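CoA binding domain protein (Escherichia coli, PDB 3QA9) is of unknown function but carries a CoA-binding domain with a Rossmann-like alpha/beta fold, built on a central parallel sheet flanked by helices. Local coordinates at residues I15-K20 and R136-K141; A85-F90 and P111-Q116; Y93-G98 and A120-V125. All coordinates share one frame; numbering follows the deposited sequence.

Contact 1. Residues I15-K20 and R136-K141; sequences ILTRYK and RLLGEK
Leu138 reaches across to Thr17 and meets it with both ends of its fork: Thr17 CG2 lies 3.7 Å from Leu138 CD2 and 3.8 Å from Leu138 CD1, so the threonine methyl faces the pair rather than one branch. The two side chains cross obliquely. Leu138 CD1 has a second neighbour, the flank of Leu16, whose CB is 3.9 Å away; the rest of Leu16 runs on past this point toward Met130 and Glu133. Thr17 turns its two branches to different work. With chi1 at 57°, OG1 sits between the backbone N and carbonyl carbon and bonds back to Arg13 O and Glu14 O, which leaves the methyl to face the leucine. In this Rossmann-like fold the contact joins the end of helix 9-18 to the end of helix 130-137, and Leu138 is the first residue past the latter to abandon helical backbone angles. Two residues earlier, in the last turn of helix 130-137, Arg136 NH2 forms salt bridges with Glu133 and Asp9, tying the two helices by charge, and Leu137 CD2 lies 3.6 Å above one face of the Arg136 guanidinium. On the 15-20 side, past the end of helix 9-18, Lys20 folds back so that NZ donates to Leu16 O at 3.1 Å, in the carbonyl plane on a lone pair (C=O...N 144°); the same oxygen is also hydrogen-bonded to Tyr47 OH.

Contact 2. Residues A85-F90 and P111-Q116; sequences AKAWRF and PLAARQ
The helical turn that presents Ala113 to Ala87 and Trp88 is fastened by a backbone hydrogen bond from Arg115 N to Pro111 O, 2.9 Å; Gln116 N to Leu112 O, 3.1 Å, follows it. No hydrogen bond crosses between 85-90 and 111-116, and what does cross is very close: the CA atoms of Trp88 and Ala113 are 4.6 Å apart. Such an approach needs small side chains. Ala113 CB lies directly against the backbone opposite, 3.8 Å from Trp88 N and equally near Trp88 CA, and it also meets Ala87 CB at 4.1 Å, methyl to methyl. Trp88 touches with its base, not its ring. Chi1 of 69° places CG between the backbone N and carbonyl carbon, and the indole swings off the contact to lie over Arg89 CB, 3.9 Å from the ring plane and over its centre. Gln116 extends across from the other helix, CG anti to the backbone N (chi1 -170°), and its side chain packs on Val92. On the sheet side of the junction, Ala87 and Ala114 both touch Phe104, so the first turns of helices 87-97 and 111-119 sit side by side on strand 101-104, the strand that lies between them in the chain.

Contact 3. Residues Y93-G98 and A120-V125; sequences YAIKKG and AGLIIV
Ile95 meets Ala120 with nearly its whole length. Its CB stands back, but both branches close on the one methyl: CG2 and CG1 each lie 3.8 Å from Ala120 CB, and the tip, CD1, comes to 3.6 Å from the same atom. Because CG1 is anti to the carbonyl carbon (chi1 -65°) and CG2 anti to the backbone N, the fork opens around the alanine instead of turning one arm aside. CG1 has a further neighbour in Leu122 CD1 at 4.0 Å. The other leucine methyl, CD2, turns to Ala94 CB, 4.3 Å away, so the leucine fork spans two successive residues of helix 87-97 while also packing on Val102. Topologically the contact belongs to the repeated beta-alpha-beta crossovers of a Rossmann-like domain: helix 87-97 leads into strand 101-104, and 120-125 carries the chain from helix 111-119 into edge strand 123-126. Both helices end the same way, in a Schellman motif with a glycine at positive phi, Gly98 in one case and Gly121 in the other; at these angles a CB would press on the preceding carbonyl oxygen. Gly98 N bonds back to Ile95 O at 3.0 Å, closing the turn from which the isoleucine projects. Next to it, Lys97 NZ is hydrogen-bonded to Ile71 O and Asp73 O, fastening the helix end to a loop.

In the fold
Contact 1 joins segments near the two ends of the chain, and contacts 2 and 3 both fall inside the loop it closes, where the segments of contacts 2 and 3 alternate with one another. Contacts 2 and 3 share helix 87-97 and have centres about 11 Å apart; they touch where Ala114 O meets Ile124 CG1 at 3.5 Å. Contact 1 lies farther off, its centre about 26 Å from that of contact 2 and about 21 Å from that of contact 3, yet Ile15 CD1 packs 3.7 Å from Val125 CG2. Strand 123-126 thus connects both groups: Ile123 and Val125 face helix 9-18, while Ile124 packs on helix 111-119, giving the edge of the five-stranded parallel sheet helical cover on its two faces.

Contact 1. Residues I15-K20 and R136-K141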
loop_
_atom_site.group_PDB
_atom_site.type_symbol
_atom_site.label_atom_id
_atom_site.label_comp_id
_atom_site.label_asym_id
_atom_site.label_seq_id
_atom_site.Cartn_x
_atom_site.Cartn_y
_atom_site.Cartn_z
ATOM N N ILE A 15 -11.817 -0.560 3.624
ATOM C CA ILE A 15 -10.747 -0.380 2.656
ATOM C C ILE A 15 -10.190 -1.722 2.193
ATOM O O ILE A 15 -9.997 -1.952 0.998
ATOM C CB ILE A 15 -9.611 0.458 3.265
ATOM C CG1 ILE A 15 -10.088 1.901 3.464
ATOM C CG2 ILE A 15 -8.389 0.405 2.372
ATOM C CD1 ILE A 15 -9.136 2.738 4.295
ATOM N N LEU A 16 -9.937 -2.610 3.147
ATOM C CA LEU A 16 -9.384 -3.925 2.839
ATOM C C LEU A 16 -10.361 -4.833 2.112
ATOM O O LEU A 16 -9.955 -5.693 1.330
ATOM C CB LEU A 16 -8.928 -4.613 4.119
ATOM C CG LEU A 16 -7.759 -3.961 4.858
ATOM C CD1 LEU A 16 -7.540 -4.688 6.173
ATOM C CD2 LEU A 16 -6.506 -4.004 3.992
ATOM N N THR A 17 -11.648 -4.655 2.378
ATOM C CA THR A 17 -12.641 -5.483 1.727
ATOM C C THR A 17 -13.053 -4.995 0.353
ATOM O O THR A 17 -13.290 -5.785 -0.544
ATOM C CB THR A 17 -13.896 -5.625 2.599
ATOM O OG1 THR A 17 -14.423 -4.333 2.893
ATOM C CG2 THR A 17 -13.570 -6.306 3.864
ATOM N N ARG A 18 -13.125 -3.686 0.180
ATOM C CA ARG A 18 -13.564 -3.130 -1.093
ATOM C C ARG A 18 -12.535 -2.937 -2.203
ATOM O O ARG A 18 -12.869 -3.018 -3.388
ATOM C CB ARG A 18 -14.290 -1.804 -0.838
ATOM C CG ARG A 18 -15.457 -1.949 0.121
ATOM C CD ARG A 18 -16.165 -0.630 0.363
ATOM N NE ARG A 18 -17.258 -0.777 1.322
ATOM C CZ ARG A 18 -18.050 0.216 1.715
ATOM N NH1 ARG A 18 -17.873 1.438 1.229
ATOM N NH2 ARG A 18 -19.019 -0.013 2.594
ATOM N N TYR A 19 -11.286 -2.698 -1.829
ATOM C CA TYR A 19 -10.230 -2.452 -2.807
ATOM C C TYR A 19 -9.217 -3.580 -2.915
ATOM O O TYR A 19 -8.503 -3.869 -1.968
ATOM C CB TYR A 19 -9.514 -1.166 -2.435
ATOM C CG TYR A 19 -10.424 0.030 -2.388
ATOM C CD1 TYR A 19 -10.390 0.906 -1.313
ATOM C CD2 TYR A 19 -11.275 0.320 -3.451
ATOM C CE1 TYR A 19 -11.169 2.042 -1.291
ATOM C CE2 TYR A 19 -12.069 1.453 -3.447
ATOM C CZ TYR A 19 -12.007 2.313 -2.362
ATOM O OH TYR A 19 -12.784 3.439 -2.327
ATOM N N LYS A 20 -9.139 -4.205 -4.082
ATOM C CA LYS A 20 -8.215 -5.308 -4.252
ATOM C C LYS A 20 -7.026 -4.999 -5.155
ATOM O O LYS A 20 -6.090 -5.780 -5.229
ATOM C CB LYS A 20 -8.977 -6.537 -4.770
ATOM C CG LYS A 20 -10.163 -6.950 -3.912
ATOM C CD LYS A 20 -9.776 -7.437 -2.515
ATOM C CE LYS A 20 -11.014 -7.570 -1.629
ATOM N NZ LYS A 20 -10.786 -8.177 -0.294
ATOM N N ARG A 136 -6.083 -8.686 11.921
ATOM C CA ARG A 136 -6.802 -8.134 13.064
ATOM C C ARG A 136 -8.295 -7.918 12.830
ATOM O O ARG A 136 -9.130 -8.184 13.691
ATOM C CB ARG A 136 -6.163 -6.792 13.426
ATOM C CG ARG A 136 -6.577 -6.213 14.741
ATOM C CD ARG A 136 -5.746 -4.973 15.060
ATOM N NE ARG A 136 -6.086 -3.792 14.269
ATOM C CZ ARG A 136 -7.140 -3.014 14.492
ATOM N NH1 ARG A 136 -7.975 -3.286 15.480
ATOM N NH2 ARG A 136 -7.346 -1.941 13.747
ATOM N N LEU A 137 -8.615 -7.431 11.645
ATOM C CA LEU A 137 -9.981 -7.087 11.291
ATOM C C LEU A 137 -10.751 -8.067 10.462
ATOM O O LEU A 137 -11.970 -8.099 10.505
ATOM C CB LEU A 137 -9.976 -5.753 10.563
ATOM C CG LEU A 137 -9.376 -4.644 11.402
ATOM C CD1 LEU A 137 -9.485 -3.336 10.664
ATOM C CD2 LEU A 137 -10.119 -4.564 12.705
ATOM N N LEU A 138 -10.038 -8.823 9.654
ATOM C CA LEU A 138 -10.673 -9.811 8.821
ATOM C C LEU A 138 -10.001 -11.115 9.213
ATOM O O LEU A 138 -9.558 -11.886 8.399
ATOM C CB LEU A 138 -10.451 -9.477 7.353
ATOM C CG LEU A 138 -11.058 -8.150 6.883
ATOM C CD1 LEU A 138 -10.545 -7.832 5.514
ATOM C CD2 LEU A 138 -12.575 -8.216 6.857
ATOM N N GLY A 139 -9.940 -11.316 10.515
ATOM C CA GLY A 139 -9.343 -12.496 11.089
ATOM C C GLY A 139 -10.011 -13.811 10.766
ATOM O O GLY A 139 -11.248 -13.844 10.498
ATOM N N GLU A 140 -9.220 -14.867 10.807
ATOM C CA GLU A 140 -9.738 -16.185 10.564
ATOM C C GLU A 140 -8.971 -17.078 11.516
ATOM O O GLU A 140 -7.821 -16.724 11.881
ATOM C CB GLU A 140 -9.528 -16.490 9.056
ATOM C CG GLU A 140 -8.068 -16.427 8.632
ATOM C CD GLU A 140 -7.884 -16.616 7.135
ATOM O OE1 GLU A 140 -8.821 -17.132 6.479
ATOM O OE2 GLU A 140 -6.799 -16.267 6.612
ATOM N N LYS A 141 -9.567 -18.218 11.859
ATOM C CA LYS A 141 -8.950 -19.174 12.750
ATOM C C LYS A 141 -7.559 -19.538 12.172
ATOM O O LYS A 141 -7.405 -19.707 10.969
ATOM C CB LYS A 141 -9.784 -20.397 12.881
#

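Contact 2. Residues A85-F90 and P111-Q116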
loop_
_atom_site.group_PDB
_atom_site.type_symbol
_atom_site.label_atom_id
_atom_site.label_comp_id
_atom_site.label_asym_id
_atom_site.label_seq_id
_atom_site.Cartn_x
_atom_site.Cartn_y
_atom_site.Cartn_z
ATOM N N ALA A 85 10.584 11.302 3.724
ATOM C CA ALA A 85 10.951 12.415 2.851
ATOM C C ALA A 85 10.712 12.149 1.371
ATOM O O ALA A 85 10.743 13.077 0.561
ATOM C CB ALA A 85 12.409 12.790 3.077
ATOM N N LYS A 86 10.476 10.888 1.020
ATOM C CA LYS A 86 10.250 10.510 -0.377
ATOM C C LYS A 86 8.788 10.262 -0.717
ATOM O O LYS A 86 8.430 10.131 -1.883
ATOM C CB LYS A 86 11.020 9.233 -0.697
ATOM C CG LYS A 86 12.506 9.343 -0.550
ATOM C CD LYS A 86 13.129 7.988 -0.610
ATOM C CE LYS A 86 14.538 8.079 -0.112
ATOM N NZ LYS A 86 15.239 6.836 -0.399
ATOM N N ALA A 87 7.940 10.202 0.297
ATOM C CA ALA A 87 6.539 9.891 0.064
ATOM C C ALA A 87 5.746 10.834 -0.828
ATOM O O ALA A 87 4.867 10.387 -1.563
ATOM C CB ALA A 87 5.821 9.723 1.390
ATOM N N TRP A 88 6.049 12.128 -0.774
ATOM C CA TRP A 88 5.311 13.111 -1.568
ATOM C C TRP A 88 5.173 12.710 -3.030
ATOM O O TRP A 88 4.116 12.838 -3.638
ATOM C CB TRP A 88 5.994 14.487 -1.496
ATOM C CG TRP A 88 7.325 14.560 -2.204
ATOM C CD1 TRP A 88 8.551 14.224 -1.696
ATOM C CD2 TRP A 88 7.545 14.925 -3.572
ATOM N NE1 TRP A 88 9.522 14.371 -2.660
ATOM C CE2 TRP A 88 8.937 14.822 -3.814
ATOM C CE3 TRP A 88 6.710 15.384 -4.603
ATOM C CZ2 TRP A 88 9.501 15.094 -5.069
ATOM C CZ3 TRP A 88 7.273 15.658 -5.849
ATOM C CH2 TRP A 88 8.660 15.537 -6.061
ATOM N N ARG A 89 6.274 12.228 -3.576
ATOM C CA ARG A 89 6.382 11.809 -4.966
ATOM C C ARG A 89 5.334 10.756 -5.327
ATOM O O ARG A 89 4.577 10.895 -6.284
ATOM C CB ARG A 89 7.796 11.264 -5.138
ATOM C CG ARG A 89 8.268 10.897 -6.498
ATOM C CD ARG A 89 9.788 10.648 -6.412
ATOM N NE ARG A 89 10.190 9.239 -6.487
ATOM C CZ ARG A 89 11.204 8.680 -5.821
ATOM N NH1 ARG A 89 11.957 9.374 -4.981
ATOM N NH2 ARG A 89 11.503 7.414 -6.043
ATOM N N PHE A 90 5.290 9.698 -4.538
ATOM C CA PHE A 90 4.351 8.630 -4.785
ATOM C C PHE A 90 2.924 9.060 -4.561
ATOM O O PHE A 90 2.007 8.536 -5.175
ATOM C CB PHE A 90 4.745 7.443 -3.930
ATOM C CG PHE A 90 6.139 7.012 -4.209
ATOM C CD1 PHE A 90 7.166 7.327 -3.338
ATOM C CD2 PHE A 90 6.413 6.242 -5.333
ATOM C CE1 PHE A 90 8.475 6.969 -3.630
ATOM C CE2 PHE A 90 7.704 5.875 -5.643
ATOM C CZ PHE A 90 8.741 6.201 -4.761
ATOM N N PRO A 111 3.481 13.910 7.122
ATOM C CA PRO A 111 2.356 14.845 7.213
ATOM C C PRO A 111 2.025 15.608 5.949
ATOM O O PRO A 111 0.892 15.612 5.498
ATOM C CB PRO A 111 2.775 15.810 8.319
ATOM C CG PRO A 111 3.673 15.048 9.154
ATOM C CD PRO A 111 4.415 14.097 8.248
ATOM N N LEU A 112 3.013 16.298 5.400
ATOM C CA LEU A 112 2.771 17.090 4.197
ATOM C C LEU A 112 2.253 16.245 3.043
ATOM O O LEU A 112 1.338 16.659 2.333
ATOM C CB LEU A 112 4.041 17.828 3.781
ATOM C CG LEU A 112 4.483 18.910 4.771
ATOM C CD1 LEU A 112 5.799 19.502 4.308
ATOM C CD2 LEU A 112 3.414 19.990 4.885
ATOM N N ALA A 113 2.834 15.064 2.856
ATOM C CA ALA A 113 2.402 14.172 1.779
ATOM C C ALA A 113 0.967 13.723 2.035
ATOM O O ALA A 113 0.138 13.687 1.121
ATOM C CB ALA A 113 3.326 12.954 1.699
ATOM N N ALA A 114 0.677 13.380 3.285
ATOM C CA ALA A 114 -0.665 12.934 3.655
ATOM C C ALA A 114 -1.703 14.013 3.376
ATOM O O ALA A 114 -2.767 13.741 2.816
ATOM C CB ALA A 114 -0.701 12.546 5.136
ATOM N N ARG A 115 -1.390 15.242 3.764
ATOM C CA ARG A 115 -2.311 16.354 3.556
ATOM C C ARG A 115 -2.582 16.577 2.069
ATOM O O ARG A 115 -3.718 16.792 1.659
ATOM C CB ARG A 115 -1.745 17.618 4.217
ATOM C CG ARG A 115 -2.581 18.908 4.068
ATOM C CD ARG A 115 -4.009 18.777 4.618
ATOM N NE ARG A 115 -4.083 18.375 6.022
ATOM C CZ ARG A 115 -4.108 19.208 7.064
ATOM N NH1 ARG A 115 -4.062 20.519 6.881
ATOM N NH2 ARG A 115 -4.197 18.721 8.297
ATOM N N GLN A 116 -1.547 16.500 1.253
ATOM C CA GLN A 116 -1.732 16.670 -0.179
ATOM C C GLN A 116 -2.700 15.617 -0.720
ATOM O O GLN A 116 -3.601 15.920 -1.487
ATOM C CB GLN A 116 -0.384 16.579 -0.888
ATOM C CG GLN A 116 -0.459 16.972 -2.329
ATOM C CD GLN A 116 0.905 16.990 -2.964
ATOM O OE1 GLN A 116 1.853 16.418 -2.431
ATOM N NE2 GLN A 116 1.015 17.643 -4.106
#

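Contact 3. Residues Y93-G98 and A120-V125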
loop_
_atom_site.group_PDB
_atom_site.type_symbol
_atom_site.label_atom_id
_atom_site.label_comp_id
_atom_site.label_asym_id
_atom_site.label_seq_id
_atom_site.Cartn_x
_atom_site.Cartn_y
_atom_site.Cartn_z
ATOM N N TYR A 93 1.832 10.882 -7.664
ATOM C CA TYR A 93 1.563 9.865 -8.653
ATOM C C TYR A 93 0.279 9.130 -8.386
ATOM O O TYR A 93 -0.448 8.794 -9.311
ATOM C CB TYR A 93 2.730 8.890 -8.724
ATOM C CG TYR A 93 3.850 9.499 -9.484
ATOM C CD1 TYR A 93 3.564 10.333 -10.544
ATOM C CD2 TYR A 93 5.175 9.259 -9.161
ATOM C CE1 TYR A 93 4.540 10.916 -11.278
ATOM C CE2 TYR A 93 6.191 9.840 -9.905
ATOM C CZ TYR A 93 5.844 10.674 -10.964
ATOM O OH TYR A 93 6.767 11.252 -11.778
ATOM N N ALA A 94 -0.000 8.891 -7.113
ATOM C CA ALA A 94 -1.222 8.203 -6.727
ATOM C C ALA A 94 -2.428 9.046 -7.115
ATOM O O ALA A 94 -3.472 8.521 -7.518
ATOM C CB ALA A 94 -1.235 7.948 -5.224
ATOM N N ILE A 95 -2.284 10.360 -6.987
ATOM C CA ILE A 95 -3.368 11.276 -7.330
ATOM C C ILE A 95 -3.592 11.239 -8.835
ATOM O O ILE A 95 -4.720 11.103 -9.308
ATOM C CB ILE A 95 -3.027 12.711 -6.895
ATOM C CG1 ILE A 95 -2.940 12.774 -5.366
ATOM C CG2 ILE A 95 -4.075 13.687 -7.410
ATOM C CD1 ILE A 95 -2.357 14.076 -4.827
ATOM N N LYS A 96 -2.500 11.347 -9.583
ATOM C CA LYS A 96 -2.562 11.325 -11.039
ATOM C C LYS A 96 -3.146 10.019 -11.548
ATOM O O LYS A 96 -3.848 9.983 -12.560
ATOM C CB LYS A 96 -1.161 11.517 -11.620
ATOM C CG LYS A 96 -0.566 12.895 -11.350
ATOM C CD LYS A 96 0.897 12.983 -11.778
ATOM C CE LYS A 96 1.070 12.741 -13.267
ATOM N NZ LYS A 96 0.434 13.816 -14.081
ATOM N N LYS A 97 -2.857 8.944 -10.833
ATOM C CA LYS A 97 -3.336 7.623 -11.208
ATOM C C LYS A 97 -4.801 7.404 -10.861
ATOM O O LYS A 97 -5.436 6.496 -11.360
ATOM C CB LYS A 97 -2.478 6.558 -10.520
ATOM C CG LYS A 97 -2.829 5.142 -10.883
ATOM C CD LYS A 97 -2.509 4.848 -12.323
ATOM C CE LYS A 97 -2.675 3.378 -12.598
ATOM N NZ LYS A 97 -2.514 3.092 -14.027
ATOM N N GLY A 98 -5.331 8.243 -9.990
ATOM C CA GLY A 98 -6.710 8.094 -9.589
ATOM C C GLY A 98 -6.890 7.041 -8.515
ATOM O O GLY A 98 -7.953 6.440 -8.402
ATOM N N ALA A 120 -6.650 16.107 -2.245
ATOM C CA ALA A 120 -7.040 15.625 -3.568
ATOM C C ALA A 120 -8.205 14.636 -3.517
ATOM O O ALA A 120 -8.651 14.139 -4.555
ATOM C CB ALA A 120 -5.838 14.987 -4.270
ATOM N N GLY A 121 -8.689 14.348 -2.310
ATOM C CA GLY A 121 -9.817 13.444 -2.163
ATOM C C GLY A 121 -9.506 12.017 -1.744
ATOM O O GLY A 121 -10.419 11.214 -1.562
ATOM N N LEU A 122 -8.230 11.686 -1.588
ATOM C CA LEU A 122 -7.871 10.335 -1.182
ATOM C C LEU A 122 -7.927 10.120 0.322
ATOM O O LEU A 122 -7.774 11.053 1.108
ATOM C CB LEU A 122 -6.473 9.964 -1.685
ATOM C CG LEU A 122 -6.320 9.773 -3.195
ATOM C CD1 LEU A 122 -6.290 11.142 -3.878
ATOM C CD2 LEU A 122 -5.045 8.991 -3.491
ATOM N N ILE A 123 -8.158 8.870 0.705
ATOM C CA ILE A 123 -8.196 8.485 2.101
ATOM C C ILE A 123 -6.754 8.166 2.452
ATOM O O ILE A 123 -5.987 7.690 1.626
ATOM C CB ILE A 123 -9.096 7.260 2.321
ATOM C CG1 ILE A 123 -10.557 7.652 2.056
ATOM C CG2 ILE A 123 -8.943 6.740 3.746
ATOM C CD1 ILE A 123 -11.521 6.485 2.177
ATOM N N ILE A 124 -6.413 8.449 3.697
ATOM C CA ILE A 124 -5.078 8.286 4.249
ATOM C C ILE A 124 -5.117 7.243 5.372
ATOM O O ILE A 124 -5.960 7.333 6.245
ATOM C CB ILE A 124 -4.614 9.679 4.852
ATOM C CG1 ILE A 124 -4.189 10.665 3.762
ATOM C CG2 ILE A 124 -3.532 9.514 5.818
ATOM C CD1 ILE A 124 -3.838 10.074 2.477
ATOM N N VAL A 125 -4.235 6.249 5.338
ATOM C CA VAL A 125 -4.141 5.265 6.421
ATOM C C VAL A 125 -2.699 5.461 6.873
ATOM O O VAL A 125 -1.803 5.519 6.038
ATOM C CB VAL A 125 -4.347 3.806 5.938
ATOM C CG1 VAL A 125 -4.213 2.850 7.124
ATOM C CG2 VAL A 125 -5.729 3.656 5.315
#